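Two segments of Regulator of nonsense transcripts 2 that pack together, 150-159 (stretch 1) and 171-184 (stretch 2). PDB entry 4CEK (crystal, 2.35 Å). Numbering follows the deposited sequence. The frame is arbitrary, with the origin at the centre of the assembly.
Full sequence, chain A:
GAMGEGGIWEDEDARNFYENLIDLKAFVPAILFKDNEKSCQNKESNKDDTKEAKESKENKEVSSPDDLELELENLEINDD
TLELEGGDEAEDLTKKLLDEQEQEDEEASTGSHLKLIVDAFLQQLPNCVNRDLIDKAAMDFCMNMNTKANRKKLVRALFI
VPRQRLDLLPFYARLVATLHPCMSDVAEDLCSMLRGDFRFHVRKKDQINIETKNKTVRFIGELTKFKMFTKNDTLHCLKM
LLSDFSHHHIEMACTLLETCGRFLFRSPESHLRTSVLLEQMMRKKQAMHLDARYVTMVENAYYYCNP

Stretch 1 150-159: NRKKLVRALF
Stretch 2 171-184: FYARLVATLHPCMS

Two helical segments of one chain pack nearly antiparallel, their axes 156° apart in N-to-C direction and 11.2 Å at closest approach. Residues 150-159 are helical throughout, with i to i-4 backbone hydrogen bonds such as L158 N to L154 O at 2.8 Å; stretch 2 is helical from F171 onward, with L175 N to F171 O at 2.9 Å, and M183 (phi/psi -163/69) lies off the helix path. The register is set by L158 CA to Y172 CA, 6.7 Å, and R151 CA to M183 CA, 8.5 Å. No hydrogen bond crosses the interface, so its 351 Å² of buried surface rests on apolar packing. L154, L158, Y172, L175, V176, L179 and M183 are buried, as suits largely apolar side chains; R151 is partly exposed.

L158 contributes most, 92 Å². Its CA-to-CB bond points sideways, but the m,t rotamer (chi1 -60°, chi2 -174°) brings the methyls nearer the partner. CD2 lies over one face of the Y172 ring, 4.0 Å from its centroid and 16° off the normal, a CH-pi contact; CD1 meets V176 CG2 at 3.5 Å. Y172 points toward stretch 1, and chi1 -76° (m) with chi2 14° turns its flat face to that methyl. V176, pointing sideways with chi1 167° (t), needs only a short branch to reach L158.

One turn earlier, L154 points toward stretch 2 in the t,p rotamer (177°, 48°). Its forked end spans two leucines, both pointing toward stretch 1. L175, t,p (-170°, 54°), places CD2 4.3 Å from L154 CD1 and 4.2 Å from L158 CD2; L179, m,t (-66°, 179°), brings CD1 3.7 Å from L154 CD2.

At the far end, R151 (m,t,m; chi4 -71°) lays its aliphatic part against M183 (p,t,p), with R151 CD 3.5 Å from M183 SD. Arginine suits this margin: its methylenes pack while NH1 is hydrogen-bonded elsewhere in the structure. Methionine's unbranched, polarizable thioether fits alongside.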

# COMPACT_ATOMS: atom_id res chain seq x y z
N ASN A 150 1.22 20.95 3.52
CA ASN A 150 2.35 20.12 3.14
C ASN A 150 2.07 18.63 3.37
O ASN A 150 2.60 17.79 2.66
CB ASN A 150 3.63 20.55 3.89
CG ASN A 150 4.31 21.77 3.25
OD1 ASN A 150 3.87 22.27 2.21
ND2 ASN A 150 5.42 22.22 3.86
N ARG A 151 1.25 18.32 4.37
CA ARG A 151 0.87 16.95 4.62
C ARG A 151 -0.03 16.47 3.46
O ARG A 151 0.02 15.29 3.08
CB ARG A 151 0.22 16.80 6.00
CG ARG A 151 1.20 17.06 7.12
CD ARG A 151 0.73 16.55 8.49
NE ARG A 151 -0.47 17.26 8.94
CZ ARG A 151 -0.52 18.53 9.35
NH1 ARG A 151 0.58 19.30 9.40
NH2 ARG A 151 -1.68 19.06 9.71
N LYS A 152 -0.82 17.37 2.89
CA LYS A 152 -1.70 17.02 1.80
C LYS A 152 -0.90 16.77 0.54
O LYS A 152 -1.24 15.91 -0.27
CB LYS A 152 -2.72 18.13 1.50
CG LYS A 152 -4.03 18.03 2.26
CD LYS A 152 -5.05 19.06 1.71
CE LYS A 152 -4.79 20.48 2.23
NZ LYS A 152 -4.99 21.53 1.18
N LYS A 153 0.12 17.58 0.32
CA LYS A 153 1.00 17.37 -0.81
C LYS A 153 1.78 16.07 -0.66
O LYS A 153 1.97 15.38 -1.64
CB LYS A 153 1.95 18.56 -0.99
CG LYS A 153 1.46 19.59 -2.00
CD LYS A 153 2.17 20.94 -1.89
CE LYS A 153 2.79 21.40 -3.22
NZ LYS A 153 1.83 21.69 -4.34
N LEU A 154 2.24 15.73 0.54
CA LEU A 154 2.96 14.48 0.76
C LEU A 154 2.06 13.30 0.37
O LEU A 154 2.40 12.53 -0.51
CB LEU A 154 3.39 14.32 2.21
CG LEU A 154 4.09 13.00 2.54
CD1 LEU A 154 5.20 12.67 1.55
CD2 LEU A 154 4.57 12.92 3.99
N VAL A 155 0.90 13.22 1.01
CA VAL A 155 -0.09 12.17 0.75
C VAL A 155 -0.31 11.98 -0.75
O VAL A 155 -0.28 10.87 -1.26
CB VAL A 155 -1.42 12.49 1.46
CG1 VAL A 155 -2.55 11.68 0.85
CG2 VAL A 155 -1.33 12.24 2.95
N ARG A 156 -0.44 13.08 -1.46
CA ARG A 156 -0.74 13.01 -2.88
C ARG A 156 0.46 12.55 -3.70
O ARG A 156 0.30 11.85 -4.71
CB ARG A 156 -1.26 14.36 -3.38
CG ARG A 156 -2.62 14.72 -2.81
CD ARG A 156 -3.04 16.13 -3.21
NE ARG A 156 -4.08 16.65 -2.33
CZ ARG A 156 -4.81 17.75 -2.57
NH1 ARG A 156 -4.64 18.48 -3.65
NH2 ARG A 156 -5.73 18.12 -1.70
N ALA A 157 1.66 12.92 -3.28
CA ALA A 157 2.87 12.44 -3.95
C ALA A 157 3.10 10.96 -3.67
O ALA A 157 3.53 10.23 -4.55
CB ALA A 157 4.11 13.25 -3.56
N LEU A 158 2.83 10.52 -2.45
CA LEU A 158 2.88 9.09 -2.14
C LEU A 158 1.88 8.29 -3.00
O LEU A 158 2.21 7.24 -3.51
CB LEU A 158 2.62 8.86 -0.66
CG LEU A 158 3.62 9.53 0.27
CD1 LEU A 158 3.34 9.13 1.71
CD2 LEU A 158 5.03 9.12 -0.13
N PHE A 159 0.68 8.83 -3.23
CA PHE A 159 -0.39 8.09 -3.90
C PHE A 159 -0.12 7.93 -5.40
O PHE A 159 -0.52 6.93 -6.01
CB PHE A 159 -1.74 8.78 -3.67
CG PHE A 159 -2.90 8.14 -4.39
CD1 PHE A 159 -3.54 7.03 -3.85
CD2 PHE A 159 -3.35 8.65 -5.60
CE1 PHE A 159 -4.62 6.44 -4.50
CE2 PHE A 159 -4.42 8.07 -6.25
CZ PHE A 159 -5.08 6.95 -5.70
N PHE A 171 9.00 1.28 1.05
CA PHE A 171 9.65 2.43 1.68
C PHE A 171 8.57 3.50 1.96
O PHE A 171 8.45 4.01 3.11
CB PHE A 171 10.83 2.90 0.82
CG PHE A 171 11.86 1.80 0.59
CD1 PHE A 171 12.60 1.29 1.65
CD2 PHE A 171 12.04 1.23 -0.68
CE1 PHE A 171 13.49 0.22 1.47
CE2 PHE A 171 12.94 0.18 -0.88
CZ PHE A 171 13.67 -0.32 0.19
N TYR A 172 7.76 3.77 0.94
CA TYR A 172 6.62 4.64 1.10
C TYR A 172 5.70 4.23 2.24
O TYR A 172 5.28 5.08 3.02
CB TYR A 172 5.89 4.77 -0.20
CG TYR A 172 6.59 5.67 -1.19
CD1 TYR A 172 7.93 6.07 -1.01
CD2 TYR A 172 5.92 6.13 -2.31
CE1 TYR A 172 8.56 6.91 -1.93
CE2 TYR A 172 6.54 6.96 -3.23
CZ TYR A 172 7.85 7.36 -3.04
OH TYR A 172 8.41 8.19 -4.00
N ALA A 173 5.45 2.95 2.40
CA ALA A 173 4.71 2.50 3.57
C ALA A 173 5.46 2.76 4.88
O ALA A 173 4.84 3.05 5.90
CB ALA A 173 4.33 1.02 3.45
N ARG A 174 6.78 2.56 4.88
CA ARG A 174 7.57 2.80 6.10
C ARG A 174 7.49 4.28 6.54
O ARG A 174 7.28 4.57 7.71
CB ARG A 174 9.04 2.40 5.93
CG ARG A 174 9.73 2.07 7.26
CD ARG A 174 11.16 1.63 7.06
NE ARG A 174 12.04 2.02 8.18
CZ ARG A 174 12.26 1.32 9.29
NH1 ARG A 174 11.69 0.15 9.49
NH2 ARG A 174 13.08 1.80 10.22
N LEU A 175 7.65 5.19 5.58
CA LEU A 175 7.49 6.63 5.80
C LEU A 175 6.17 6.90 6.52
O LEU A 175 6.17 7.44 7.62
CB LEU A 175 7.50 7.38 4.45
CG LEU A 175 7.59 8.92 4.51
CD1 LEU A 175 8.80 9.38 5.34
CD2 LEU A 175 7.67 9.45 3.10
N VAL A 176 5.06 6.44 5.92
CA VAL A 176 3.74 6.69 6.44
C VAL A 176 3.62 6.18 7.86
O VAL A 176 3.13 6.88 8.73
CB VAL A 176 2.65 6.09 5.54
CG1 VAL A 176 1.31 6.09 6.27
CG2 VAL A 176 2.57 6.85 4.21
N ALA A 177 4.10 4.97 8.12
CA ALA A 177 3.94 4.38 9.45
C ALA A 177 4.86 5.06 10.46
O ALA A 177 4.60 5.05 11.67
CB ALA A 177 4.22 2.90 9.40
N THR A 178 5.96 5.60 9.98
CA THR A 178 6.92 6.28 10.85
C THR A 178 6.40 7.68 11.27
O THR A 178 6.61 8.12 12.38
CB THR A 178 8.29 6.40 10.16
OG1 THR A 178 8.81 5.09 9.88
CG2 THR A 178 9.26 7.13 11.04
N LEU A 179 5.71 8.35 10.35
CA LEU A 179 5.07 9.61 10.62
C LEU A 179 3.81 9.50 11.49
O LEU A 179 3.46 10.43 12.21
CB LEU A 179 4.74 10.30 9.29
CG LEU A 179 5.98 10.72 8.50
CD1 LEU A 179 5.60 11.37 7.17
CD2 LEU A 179 6.81 11.67 9.35
N HIS A 180 3.14 8.36 11.44
CA HIS A 180 1.77 8.24 11.99
C HIS A 180 1.61 8.62 13.44
O HIS A 180 0.61 9.25 13.81
CB HIS A 180 1.26 6.82 11.76
CG HIS A 180 -0.07 6.53 12.38
ND1 HIS A 180 -1.22 7.04 11.90
CD2 HIS A 180 -0.41 5.76 13.48
CE1 HIS A 180 -2.25 6.60 12.64
NE2 HIS A 180 -1.75 5.82 13.62
N PRO A 181 2.57 8.24 14.30
CA PRO A 181 2.42 8.56 15.71
C PRO A 181 2.44 10.06 16.06
O PRO A 181 2.06 10.42 17.17
CB PRO A 181 3.60 7.82 16.37
CG PRO A 181 3.87 6.68 15.43
CD PRO A 181 3.73 7.35 14.09
N CYS A 182 2.87 10.93 15.15
CA CYS A 182 2.85 12.35 15.41
C CYS A 182 2.26 13.22 14.29
O CYS A 182 2.36 14.43 14.34
CB CYS A 182 4.26 12.79 15.73
SG CYS A 182 5.29 12.82 14.29
N MET A 183 1.66 12.60 13.28
CA MET A 183 0.77 13.24 12.30
C MET A 183 -0.02 12.10 11.61
O MET A 183 0.16 11.78 10.44
CB MET A 183 1.52 14.06 11.27
CG MET A 183 2.58 13.31 10.49
SD MET A 183 3.38 14.34 9.27
CE MET A 183 4.46 15.21 10.44
N SER A 184 -0.89 11.47 12.38
CA SER A 184 -1.67 10.36 11.88
C SER A 184 -2.38 10.63 10.53
O SER A 184 -2.50 9.70 9.75
CB SER A 184 -2.69 9.94 12.96
OG SER A 184 -3.72 10.89 13.09